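Side-chain contact in TBC1 domain family member 22A (Homo sapiens, PDB 2QFZ), which probably acts as a GTPase-activating protein for Rab-family GTPases through its TBC domain, and forms homodimers and binds 14-3-3 proteins: residues I110-P113 with R114-P117. Residues are numbered along the deposited sequence; the frame is centred on the assembly and turned at random.
Sequences IDIP and RMSP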
loop_
_atom_site.group_PDB
_atom_site.type_symbol
_atom_site.label_atom_id
_atom_site.label_comp_id
_atom_site.label_asym_id
_atom_site.label_seq_id
_atom_site.Cartn_x
_atom_site.Cartn_y
_atom_site.Cartn_z
ATOM N N ILE A 110 7.850 17.017 9.764
ATOM C CA ILE A 110 7.957 17.769 8.512
ATOM C C ILE A 110 7.171 17.132 7.369
ATOM O O ILE A 110 6.526 17.827 6.576
ATOM C CB ILE A 110 9.429 17.914 8.101
ATOM C CG1 ILE A 110 10.127 18.898 9.056
ATOM C CG2 ILE A 110 9.556 18.386 6.636
ATOM C CD1 ILE A 110 11.636 18.688 9.156
ATOM N N ASP A 111 7.238 15.813 7.283
ATOM C CA ASP A 111 6.585 15.057 6.212
ATOM C C ASP A 111 5.087 14.916 6.397
ATOM O O ASP A 111 4.347 15.150 5.451
ATOM C CB ASP A 111 7.184 13.654 6.097
ATOM C CG ASP A 111 8.634 13.666 5.583
ATOM O OD1 ASP A 111 9.121 14.738 5.132
ATOM O OD2 ASP A 111 9.270 12.597 5.656
ATOM N N ILE A 112 4.643 14.525 7.598
ATOM C CA ILE A 112 3.221 14.215 7.794
ATOM C C ILE A 112 2.349 15.385 7.400
ATOM O O ILE A 112 1.496 15.219 6.533
ATOM C CB ILE A 112 2.856 13.657 9.234
ATOM C CG1 ILE A 112 3.508 12.299 9.474
ATOM C CG2 ILE A 112 1.331 13.571 9.433
ATOM C CD1 ILE A 112 3.961 11.579 8.245
ATOM N N PRO A 113 2.557 16.579 8.016
ATOM C CA PRO A 113 1.757 17.774 7.676
ATOM C C PRO A 113 1.555 18.125 6.205
ATOM O O PRO A 113 0.548 18.741 5.883
ATOM C CB PRO A 113 2.496 18.887 8.401
ATOM C CG PRO A 113 2.958 18.212 9.653
ATOM C CD PRO A 113 3.476 16.883 9.128
ATOM N N ARG A 114 2.463 17.725 5.326
ATOM C CA ARG A 114 2.374 18.084 3.904
ATOM C C ARG A 114 2.106 16.883 2.992
ATOM O O ARG A 114 2.298 16.982 1.768
ATOM C CB ARG A 114 3.673 18.762 3.403
ATOM C CG ARG A 114 4.603 19.440 4.446
ATOM C CD ARG A 114 6.084 19.424 3.963
ATOM N NE ARG A 114 6.456 18.090 3.485
ATOM C CZ ARG A 114 7.659 17.732 3.029
ATOM N NH1 ARG A 114 7.835 16.467 2.601
ATOM N NH2 ARG A 114 8.683 18.604 3.006
ATOM N N MET A 115 1.686 15.749 3.555
ATOM C CA MET A 115 1.425 14.564 2.728
ATOM C C MET A 115 -0.030 14.570 2.216
ATOM O O MET A 115 -0.850 15.387 2.630
ATOM C CB MET A 115 1.784 13.262 3.483
ATOM C CG MET A 115 0.750 12.766 4.450
ATOM S SD MET A 115 1.363 11.442 5.512
ATOM C CE MET A 115 0.798 10.000 4.594
ATOM N N SER A 116 -0.321 13.657 1.296
ATOM C CA SER A 116 -1.625 13.551 0.662
ATOM C C SER A 116 -2.396 12.368 1.275
ATOM O O SER A 116 -1.771 11.419 1.760
ATOM C CB SER A 116 -1.431 13.390 -0.862
ATOM O OG SER A 116 -2.444 12.590 -1.450
ATOM N N PRO A 117 -3.749 12.412 1.269
ATOM C CA PRO A 117 -4.654 13.490 0.843
ATOM C C PRO A 117 -4.846 14.559 1.917
ATOM O O PRO A 117 -5.041 14.234 3.092
ATOM C CB PRO A 117 -5.964 12.745 0.558
ATOM C CG PRO A 117 -5.605 11.251 0.678
ATOM C CD PRO A 117 -4.521 11.216 1.644
#
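The amide N of Met115 donates a hydrogen bond to Ile112 O, N to O 3.0 Å. It is nearly straight, with an N-H...O angle of 167°. A second bond of the same i to i+3 kind comes just before it. Arg114 N reaches Asp111 O at 3.2 Å, with a more bent N-H...O angle. Together they wind the chain through a 3-10 turn after helix 102-111.

The Arg114 side chain, bent at chi3, folds back beside Ile110 and Asp111. Ile110 O lies over one face of the Arg114 guanidinium. Ile110 O is close to Arg114 NE, 3.1 Å, but the angle is too poor for a hydrogen bond. Ile110 and Arg114 run side by side, and Ile110 CG2 meets Arg114 NH2 at 3.7 Å.

Asp111 forms a salt bridge with the same guanidinium, Asp111 OD1 to Arg114 NH1 3.3 Å. The carboxylate and guanidinium planes are 31° apart. OD1 lies well out of the guanidinium plane, so no N-H points at it and the attraction is one of charge. The other carboxylate oxygen, OD2, is hydrogen-bonded to Tyr146 OH, which probably helps to fix the rotation of the buried carboxylate.

Ile112 and Met115 also lie side by side. Met115 CG stands between its own backbone N and carbonyl carbon (chi1 81°), and from there Met115 SD touches Ile112 CD1 at 3.8 Å.

Within the Rab-GAP TBC domain, this turn leads from helix 102-111 towards helix 118-121. Pro117, at the N-cap position of that second helix, follows a cis peptide bond after Ser116. Ile112 packs on Phe130 and Leu134 of helix 124-140, while Met115 rests on Asn151 and Thr155 of helix 150-162.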